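Local coordinates for ComZ (Thermus thermophilus, PDB 6QVI), which probably serves as a DNA receptor at the tip of the pilus that takes up DNA during natural competence, at residues 34-39 against 127-132; 219-224 against 248-253; 387-392 against 430-435. One frame throughout, in Å; residues are numbered along the deposited sequence.

Interaction 1 of 3, residues 34-39 against 127-132; sequences QQYVWR and FRISNS
A helix-on-sheet packing contact joins the C-terminal part of helix 12-40 to the end of strand 120-130 and the loop that follows, in the pseudopilin-like domain of ComZ. A long N-terminal helix laid across an antiparallel sheet is the basic plan of type IV pilins and pseudopilins, and strand 120-130 here runs between strands 107-115 and 517-529. Segments 34-39 and 127-132 bury 226 Å² between them, and their backbones come nearest at R39 and N131, whose CA atoms are 6.7 Å apart. Y36 does most of the reaching from the helix. Its CG lies roughly anti to the backbone N (chi1 154°), which swings one side of the ring across to the strand. There Y36 CD2 touches the methyl I129 CG2 at 3.8 Å, while the neighbouring edge atom Y36 CE2 stands 3.5 Å from the carbonyl S130 O, close to the plane of the ring. The I129 methyl approaches the ring obliquely. The Y36 side chain also touches P516, in the loop before strand 517-529. S130 turns its CB away from the helix, and its hydroxyl bonds instead to K515 O. N131 leans back toward the helix and slides past Y36 in the opposite direction, its amide plane tilted 24° from the ring, with N131 CG 3.6 Å from R39 CB. R39 meets N131, in the loop after the strand, through the foot of its chain, and its extended middle carries the charged end elsewhere: NE bonds to T53 O, and NH1 turns back to the helix. R39 NH1 makes a weak bond to the backbone carbonyl of Q35 and a firmer one, 3.0 Å long, to Q35 OE1, with the donor about 51° out of the plane of that side-chain carbonyl.

Interaction 2 of 3, residues 219-224 against 248-253; sequences ISVGGS and GENVGV
N250 makes the largest share of the contact from its loop, matched by V221 on the other side, and its CB points toward segment 219-224. N250 CB meets the methyl V221 CG1 at 3.4 Å, the two side chains crossing at about a right angle, and lies 3.7 Å from V221 O. With CG anti to its own carbonyl carbon (chi1 -63°), the chain then runs on over the next peptide, so that N250 CG comes within 3.4 Å of G222 C. At the tip the amide lies against the G222-G223 peptide. N250 OD1 is 3.5 Å from G223 N and has a weak hydrogen bond from K258 NZ, whereas ND2 is modelled too close to G222 O for that pair to be read as a bond at this resolution. The backbone of N250 supplies the clear link: N250 N donates to V221 O at 3.3 Å with an N-H...O angle of 143°, arriving from above the carbonyl plane. All this takes place at one edge of the beta-solenoid domain, in a parallel group of three strands, 172-176, 218-221 and 246-247. The middle one bonds to both neighbours, I219 to D245 and T247 on one side, S220 to I174 and A176 on the other. Just past strand 246-247 the chain folds into a type I beta turn from G248 to V251, which puts N250 in its third position and brings its N-H round to the strand. The same V221 O also receives a CA-H...O contact from G248 CA at 3.2 Å. E249 N is near that oxygen too, but its angle is too poor for a bond. Next along the chain, S224 OG closes back on G223 O in the carbonyl plane, on a lone pair, at 2.6 Å.

Interaction 3 of 3, residues 387-392 against 430-435; sequences VDYRAQ and NHALGF
Two strands of the beta-solenoid domain cross here almost at right angles: strand 387-392 and the start of strand 432-437 run at 91° to each other, their axes 6.7 Å apart at closest. The first pairs in parallel with 366-371 and 419-421, the second with 398-406 and 451-454, so the contact is buried packing between separate layers of strands. Along segment 430-435, H431 is the first to reach across. Its CG is anti to the backbone N (chi1 176°), which carries the imidazole over to the other backbone, where H431 NE2 accepts the N-H of A391 at 3.1 Å, nearly in the ring plane. The bond requires a lone pair on NE2, and ND1 lies in a hydrogen bond with G426 O, consistent with a neutral ring protonated at ND1. One face of this imidazole receives the edge of Y389 in a T-shaped stack, centroids 5.0 Å apart and planes at 74°, and F425 makes a second edge-to-face pair with H431. A432 turns its CB away, and its CA lies 3.4 Å from Y389 OH, a hydroxyl hydrogen-bonded to M449 O. L433 points back at strand 387-392 and meets both residues that face it: L433 CD1 touches A391 CB at 4.3 Å, and CB and CD2 pack on Y389. That ring sits with CG in the crowded position between the backbone N and carbonyl carbon, and L433 CB stands almost directly over its centre, 3.6 Å from the centroid, in a CH-pi contact.

The chain closes interaction 1 before the other two begin, and the contacts divide between its domains: interaction 1 belongs to the pseudopilin-like part, interactions 2 and 3 to the beta-solenoid. No structural element is shared, and even the closest pair, 1 and 3, has its nearest atoms about 16 Å apart. Interactions 1 and 3 are buried and lie on opposite sides of the chain's centre, each built round a tyrosine; one ring presents its edge to a strand, the other takes a CH-pi contact on its face beside a T-shaped stack. Interaction 2, farther out and partly buried, relies on a backbone hydrogen bond from a beta turn, glycines, and an asparagine packed on a valine.

Interaction 1 of 3, residues 34-39 against 127-132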
loop_
_atom_site.group_PDB
_atom_site.type_symbol
_atom_site.label_atom_id
_atom_site.label_comp_id
_atom_site.label_asym_id
_atom_site.label_seq_id
_atom_site.Cartn_x
_atom_site.Cartn_y
_atom_site.Cartn_z
ATOM N N GLN A 34 10.890 17.309 8.843
ATOM C CA GLN A 34 11.265 16.847 7.516
ATOM C C GLN A 34 11.540 15.350 7.526
ATOM O O GLN A 34 11.258 14.651 6.547
ATOM C CB GLN A 34 12.477 17.599 6.980
ATOM C CG GLN A 34 12.608 17.343 5.500
ATOM C CD GLN A 34 13.999 17.551 4.965
ATOM O OE1 GLN A 34 14.863 16.681 5.112
ATOM N NE2 GLN A 34 14.213 18.665 4.289
ATOM N N GLN A 35 12.039 14.833 8.645
ATOM C CA GLN A 35 12.124 13.394 8.810
ATOM C C GLN A 35 10.735 12.774 8.857
ATOM O O GLN A 35 10.570 11.610 8.481
ATOM C CB GLN A 35 12.914 13.072 10.077
ATOM C CG GLN A 35 14.422 13.218 9.891
ATOM C CD GLN A 35 15.029 11.962 9.299
ATOM O OE1 GLN A 35 14.802 10.867 9.801
ATOM N NE2 GLN A 35 15.768 12.107 8.209
ATOM N N TYR A 36 9.725 13.546 9.292
ATOM C CA TYR A 36 8.356 13.051 9.312
ATOM C C TYR A 36 7.733 13.028 7.917
ATOM O O TYR A 36 6.960 12.124 7.606
ATOM C CB TYR A 36 7.498 13.901 10.252
ATOM C CG TYR A 36 6.022 13.885 9.877
ATOM C CD1 TYR A 36 5.457 14.909 9.127
ATOM C CD2 TYR A 36 5.200 12.821 10.264
ATOM C CE1 TYR A 36 4.132 14.887 8.785
ATOM C CE2 TYR A 36 3.850 12.789 9.929
ATOM C CZ TYR A 36 3.322 13.828 9.186
ATOM O OH TYR A 36 1.983 13.822 8.837
ATOM N N VAL A 37 8.052 14.002 7.075
ATOM C CA VAL A 37 7.528 14.004 5.711
ATOM C C VAL A 37 8.291 13.026 4.839
ATOM O O VAL A 37 7.765 12.562 3.825
ATOM C CB VAL A 37 7.545 15.408 5.069
ATOM C CG1 VAL A 37 7.058 16.475 6.053
ATOM C CG2 VAL A 37 8.932 15.735 4.507
ATOM N N TRP A 38 9.552 12.733 5.159
ATOM C CA TRP A 38 10.234 11.787 4.294
ATOM C C TRP A 38 9.675 10.382 4.449
ATOM O O TRP A 38 9.721 9.595 3.487
ATOM C CB TRP A 38 11.746 11.785 4.548
ATOM C CG TRP A 38 12.445 10.982 3.489
ATOM C CD1 TRP A 38 12.470 11.241 2.131
ATOM C CD2 TRP A 38 13.160 9.755 3.671
ATOM N NE1 TRP A 38 13.167 10.253 1.471
ATOM C CE2 TRP A 38 13.604 9.332 2.387
ATOM C CE3 TRP A 38 13.473 8.975 4.790
ATOM C CZ2 TRP A 38 14.351 8.166 2.201
ATOM C CZ3 TRP A 38 14.210 7.818 4.604
ATOM C CH2 TRP A 38 14.644 7.424 3.317
ATOM N N ARG A 39 9.075 10.079 5.598
ATOM C CA ARG A 39 8.431 8.791 5.816
ATOM C C ARG A 39 6.976 8.775 5.395
ATOM O O ARG A 39 6.423 7.684 5.221
ATOM C CB ARG A 39 8.519 8.432 7.297
ATOM C CG ARG A 39 9.828 7.832 7.685
ATOM C CD ARG A 39 9.959 7.789 9.166
ATOM N NE ARG A 39 11.184 7.093 9.544
ATOM C CZ ARG A 39 12.392 7.653 9.572
ATOM N NH1 ARG A 39 12.551 8.926 9.214
ATOM N NH2 ARG A 39 13.441 6.925 9.938
ATOM N N PHE A 127 6.822 16.416 21.046
ATOM C CA PHE A 127 5.959 16.143 19.914
ATOM C C PHE A 127 5.344 14.762 20.027
ATOM O O PHE A 127 5.917 13.851 20.620
ATOM C CB PHE A 127 6.706 16.224 18.601
ATOM C CG PHE A 127 7.548 17.399 18.472
ATOM C CD1 PHE A 127 8.807 17.423 19.037
ATOM C CD2 PHE A 127 7.090 18.503 17.774
ATOM C CE1 PHE A 127 9.611 18.534 18.908
ATOM C CE2 PHE A 127 7.888 19.621 17.660
ATOM C CZ PHE A 127 9.153 19.628 18.220
ATOM N N ARG A 128 4.291 14.565 19.270
ATOM C CA ARG A 128 3.689 13.269 19.123
ATOM C C ARG A 128 3.766 13.135 17.628
ATOM O O ARG A 128 3.256 13.947 16.922
ATOM C CB ARG A 128 2.267 13.271 19.589
ATOM C CG ARG A 128 1.358 12.485 18.686
ATOM C CD ARG A 128 0.521 11.506 19.464
ATOM N NE ARG A 128 -0.108 12.123 20.610
ATOM C CZ ARG A 128 -0.239 11.515 21.774
ATOM N NH1 ARG A 128 0.220 10.281 21.920
ATOM N NH2 ARG A 128 -0.822 12.140 22.784
ATOM N N ILE A 129 4.442 12.116 17.153
ATOM C CA ILE A 129 4.670 11.913 15.732
ATOM C C ILE A 129 4.289 10.495 15.360
ATOM O O ILE A 129 4.822 9.533 15.928
ATOM C CB ILE A 129 6.125 12.166 15.316
ATOM C CG1 ILE A 129 6.601 13.524 15.847
ATOM C CG2 ILE A 129 6.278 12.047 13.794
ATOM C CD1 ILE A 129 8.029 13.774 15.466
ATOM N N SER A 130 3.392 10.359 14.373
ATOM C CA SER A 130 3.040 9.049 13.843
ATOM C C SER A 130 2.921 9.152 12.330
ATOM O O SER A 130 2.435 10.163 11.809
ATOM C CB SER A 130 1.759 8.537 14.511
ATOM O OG SER A 130 0.633 9.314 14.147
ATOM N N ASN A 131 3.437 8.145 11.626
ATOM C CA ASN A 131 3.378 8.131 10.166
ATOM C C ASN A 131 2.171 7.350 9.625
ATOM O O ASN A 131 1.524 6.564 10.323
ATOM C CB ASN A 131 4.680 7.549 9.606
ATOM C CG ASN A 131 5.843 8.546 9.673
ATOM O OD1 ASN A 131 5.929 9.469 8.855
ATOM N ND2 ASN A 131 6.729 8.379 10.676
ATOM N N SER A 132 1.859 7.581 8.352
ATOM C CA SER A 132 0.739 6.849 7.770
ATOM C C SER A 132 1.064 5.372 7.709
ATOM O O SER A 132 0.216 4.524 8.031
ATOM C CB SER A 132 0.371 7.375 6.378
ATOM O OG SER A 132 -0.374 8.580 6.463
#

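Interaction 2 of 3, residues 219-224 against 248-253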
loop_
_atom_site.group_PDB
_atom_site.type_symbol
_atom_site.label_atom_id
_atom_site.label_comp_id
_atom_site.label_asym_id
_atom_site.label_seq_id
_atom_site.Cartn_x
_atom_site.Cartn_y
_atom_site.Cartn_z
ATOM N N ILE A 219 -3.441 -17.775 14.668
ATOM C CA ILE A 219 -2.906 -18.484 13.513
ATOM C C ILE A 219 -2.139 -19.689 14.014
ATOM O O ILE A 219 -1.556 -19.673 15.107
ATOM C CB ILE A 219 -1.977 -17.637 12.620
ATOM C CG1 ILE A 219 -0.652 -17.342 13.325
ATOM C CG2 ILE A 219 -2.646 -16.352 12.168
ATOM C CD1 ILE A 219 0.481 -17.125 12.377
ATOM N N SER A 220 -2.162 -20.753 13.214
ATOM C CA SER A 220 -1.437 -21.982 13.508
ATOM C C SER A 220 -0.456 -22.228 12.376
ATOM O O SER A 220 -0.756 -21.954 11.213
ATOM C CB SER A 220 -2.383 -23.185 13.671
ATOM O OG SER A 220 -1.762 -24.259 14.364
ATOM N N VAL A 221 0.723 -22.732 12.709
ATOM C CA VAL A 221 1.756 -22.953 11.713
ATOM C C VAL A 221 2.343 -24.346 11.936
ATOM O O VAL A 221 2.969 -24.609 12.976
ATOM C CB VAL A 221 2.834 -21.864 11.765
ATOM C CG1 VAL A 221 4.109 -22.346 11.112
ATOM C CG2 VAL A 221 2.328 -20.616 11.085
ATOM N N GLY A 222 2.125 -25.241 10.965
ATOM C CA GLY A 222 2.606 -26.605 11.028
ATOM C C GLY A 222 3.831 -26.825 10.153
ATOM O O GLY A 222 4.389 -25.897 9.562
ATOM N N GLY A 223 4.238 -28.093 10.065
ATOM C CA GLY A 223 5.500 -28.412 9.426
ATOM C C GLY A 223 5.514 -28.067 7.949
ATOM O O GLY A 223 4.504 -28.185 7.244
ATOM N N SER A 224 6.698 -27.651 7.484
ATOM C CA SER A 224 7.089 -27.278 6.112
ATOM C C SER A 224 6.493 -25.944 5.662
ATOM O O SER A 224 6.862 -25.435 4.594
ATOM C CB SER A 224 6.754 -28.365 5.073
ATOM O OG SER A 224 5.369 -28.403 4.790
ATOM N N GLY A 248 1.461 -23.114 16.956
ATOM C CA GLY A 248 1.933 -24.111 16.011
ATOM C C GLY A 248 3.226 -24.806 16.393
ATOM O O GLY A 248 4.002 -24.333 17.221
ATOM N N GLU A 249 3.469 -25.951 15.744
ATOM C CA GLU A 249 4.716 -26.691 15.903
ATOM C C GLU A 249 5.942 -25.893 15.507
ATOM O O GLU A 249 7.047 -26.233 15.932
ATOM C CB GLU A 249 4.675 -27.969 15.066
ATOM C CG GLU A 249 3.703 -29.026 15.568
ATOM C CD GLU A 249 3.709 -30.306 14.717
ATOM O OE1 GLU A 249 2.984 -31.255 15.088
ATOM O OE2 GLU A 249 4.409 -30.357 13.674
ATOM N N ASN A 250 5.789 -24.873 14.671
ATOM C CA ASN A 250 6.925 -24.275 13.994
ATOM C C ASN A 250 7.265 -22.867 14.482
ATOM O O ASN A 250 8.101 -22.200 13.860
ATOM C CB ASN A 250 6.642 -24.215 12.493
ATOM C CG ASN A 250 6.479 -25.586 11.846
ATOM O OD1 ASN A 250 6.269 -26.607 12.516
ATOM N ND2 ASN A 250 6.566 -25.607 10.526
ATOM N N VAL A 251 6.688 -22.403 15.584
ATOM C CA VAL A 251 6.999 -21.058 16.056
ATOM C C VAL A 251 8.336 -21.098 16.782
ATOM O O VAL A 251 8.637 -22.046 17.531
ATOM C CB VAL A 251 5.868 -20.496 16.943
ATOM C CG1 VAL A 251 4.659 -20.132 16.085
ATOM C CG2 VAL A 251 5.444 -21.487 18.048
ATOM N N GLY A 252 9.174 -20.086 16.516
ATOM C CA GLY A 252 10.540 -20.063 17.010
ATOM C C GLY A 252 11.513 -20.927 16.239
ATOM O O GLY A 252 12.726 -20.686 16.310
ATOM N N VAL A 253 11.028 -21.952 15.536
ATOM C CA VAL A 253 11.864 -22.686 14.594
ATOM C C VAL A 253 12.119 -21.821 13.371
ATOM O O VAL A 253 11.200 -21.171 12.849
ATOM C CB VAL A 253 11.190 -24.007 14.198
ATOM C CG1 VAL A 253 12.166 -24.888 13.442
ATOM C CG2 VAL A 253 10.654 -24.705 15.444
#

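Interaction 3 of 3, residues 387-392 against 430-435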
loop_
_atom_site.group_PDB
_atom_site.type_symbol
_atom_site.label_atom_id
_atom_site.label_comp_id
_atom_site.label_asym_id
_atom_site.label_seq_id
_atom_site.Cartn_x
_atom_site.Cartn_y
_atom_site.Cartn_z
ATOM N N VAL A 387 -3.489 -10.418 -23.674
ATOM C CA VAL A 387 -3.654 -9.059 -24.086
ATOM C C VAL A 387 -2.679 -8.143 -23.402
ATOM O O VAL A 387 -2.416 -8.274 -22.246
ATOM C CB VAL A 387 -5.090 -8.666 -23.739
ATOM C CG1 VAL A 387 -5.442 -9.201 -22.382
ATOM C CG2 VAL A 387 -5.332 -7.182 -23.807
ATOM N N ASP A 388 -2.125 -7.227 -24.162
ATOM C CA ASP A 388 -1.188 -6.256 -23.692
ATOM C C ASP A 388 -1.985 -5.043 -23.351
ATOM O O ASP A 388 -2.950 -4.742 -24.029
ATOM C CB ASP A 388 -0.256 -5.870 -24.818
ATOM C CG ASP A 388 1.091 -6.474 -24.683
ATOM O OD1 ASP A 388 1.188 -7.598 -24.166
ATOM O OD2 ASP A 388 2.050 -5.827 -25.115
ATOM N N TYR A 389 -1.598 -4.312 -22.325
ATOM C CA TYR A 389 -2.378 -3.148 -22.021
ATOM C C TYR A 389 -1.569 -1.914 -22.062
ATOM O O TYR A 389 -0.376 -1.971 -22.036
ATOM C CB TYR A 389 -3.124 -3.294 -20.711
ATOM C CG TYR A 389 -2.305 -3.231 -19.460
ATOM C CD1 TYR A 389 -1.660 -2.086 -19.092
ATOM C CD2 TYR A 389 -2.223 -4.317 -18.628
ATOM C CE1 TYR A 389 -0.932 -2.034 -17.932
ATOM C CE2 TYR A 389 -1.498 -4.275 -17.472
ATOM C CZ TYR A 389 -0.860 -3.130 -17.133
ATOM O OH TYR A 389 -0.148 -3.097 -15.978
ATOM N N ARG A 390 -2.256 -0.800 -22.196
ATOM C CA ARG A 390 -1.651 0.501 -22.216
ATOM C C ARG A 390 -2.654 1.342 -21.492
ATOM O O ARG A 390 -3.820 1.287 -21.808
ATOM C CB ARG A 390 -1.529 1.016 -23.633
ATOM C CG ARG A 390 -0.604 0.225 -24.529
ATOM C CD ARG A 390 -0.842 0.574 -25.987
ATOM N NE ARG A 390 0.058 1.603 -26.481
ATOM C CZ ARG A 390 0.725 1.503 -27.618
ATOM N NH1 ARG A 390 0.578 0.428 -28.363
ATOM N NH2 ARG A 390 1.532 2.473 -28.008
ATOM N N ALA A 391 -2.225 2.133 -20.526
ATOM C CA ALA A 391 -3.174 2.928 -19.788
ATOM C C ALA A 391 -2.646 4.265 -19.393
ATOM O O ALA A 391 -1.508 4.385 -19.021
ATOM C CB ALA A 391 -3.577 2.184 -18.548
ATOM N N GLN A 392 -3.492 5.276 -19.443
ATOM C CA GLN A 392 -3.063 6.583 -19.040
ATOM C C GLN A 392 -4.217 7.414 -18.618
ATOM O O GLN A 392 -5.335 7.108 -18.916
ATOM C CB GLN A 392 -2.329 7.278 -20.163
ATOM C CG GLN A 392 -2.985 7.199 -21.517
ATOM C CD GLN A 392 -2.424 8.232 -22.459
ATOM O OE1 GLN A 392 -2.216 9.379 -22.084
ATOM N NE2 GLN A 392 -2.173 7.831 -23.686
ATOM N N ASN A 430 5.810 1.585 -13.641
ATOM C CA ASN A 430 5.545 2.904 -14.078
ATOM C C ASN A 430 4.446 2.783 -15.119
ATOM O O ASN A 430 4.232 3.742 -15.809
ATOM C CB ASN A 430 6.770 3.494 -14.729
ATOM C CG ASN A 430 7.831 3.865 -13.730
ATOM O OD1 ASN A 430 7.705 3.576 -12.555
ATOM N ND2 ASN A 430 8.883 4.511 -14.195
ATOM N N HIS A 431 3.677 1.719 -15.153
ATOM C CA HIS A 431 2.628 1.600 -16.121
ATOM C C HIS A 431 1.767 0.516 -15.591
ATOM O O HIS A 431 2.090 -0.635 -15.725
ATOM C CB HIS A 431 3.224 1.152 -17.416
ATOM C CG HIS A 431 2.220 0.910 -18.476
ATOM N ND1 HIS A 431 2.477 0.109 -19.559
ATOM C CD2 HIS A 431 0.957 1.357 -18.624
ATOM C CE1 HIS A 431 1.414 0.078 -20.334
ATOM N NE2 HIS A 431 0.478 0.822 -19.787
ATOM N N ALA A 432 0.655 0.876 -14.989
ATOM C CA ALA A 432 -0.187 -0.121 -14.386
ATOM C C ALA A 432 -1.652 0.033 -14.652
ATOM O O ALA A 432 -2.170 1.117 -14.731
ATOM C CB ALA A 432 0.040 -0.091 -12.900
ATOM N N LEU A 433 -2.323 -1.090 -14.762
ATOM C CA LEU A 433 -3.767 -1.095 -14.954
ATOM C C LEU A 433 -4.369 -1.795 -13.753
ATOM O O LEU A 433 -3.977 -2.919 -13.421
ATOM C CB LEU A 433 -4.163 -1.811 -16.245
ATOM C CG LEU A 433 -5.665 -1.903 -16.473
ATOM C CD1 LEU A 433 -6.238 -0.508 -16.485
ATOM C CD2 LEU A 433 -5.965 -2.650 -17.776
ATOM N N GLY A 434 -5.283 -1.122 -13.081
ATOM C CA GLY A 434 -5.889 -1.660 -11.886
ATOM C C GLY A 434 -7.273 -2.206 -12.154
ATOM O O GLY A 434 -7.977 -1.750 -13.052
ATOM N N PHE A 435 -7.691 -3.148 -11.317
ATOM C CA PHE A 435 -8.993 -3.773 -11.494
ATOM C C PHE A 435 -9.740 -3.769 -10.175
ATOM O O PHE A 435 -9.269 -4.344 -9.185
ATOM C CB PHE A 435 -8.833 -5.188 -12.027
ATOM C CG PHE A 435 -8.340 -5.220 -13.437
ATOM C CD1 PHE A 435 -9.240 -5.285 -14.493
ATOM C CD2 PHE A 435 -6.978 -5.123 -13.712
ATOM C CE1 PHE A 435 -8.798 -5.285 -15.789
ATOM C CE2 PHE A 435 -6.536 -5.123 -15.008
ATOM C CZ PHE A 435 -7.449 -5.210 -16.053
#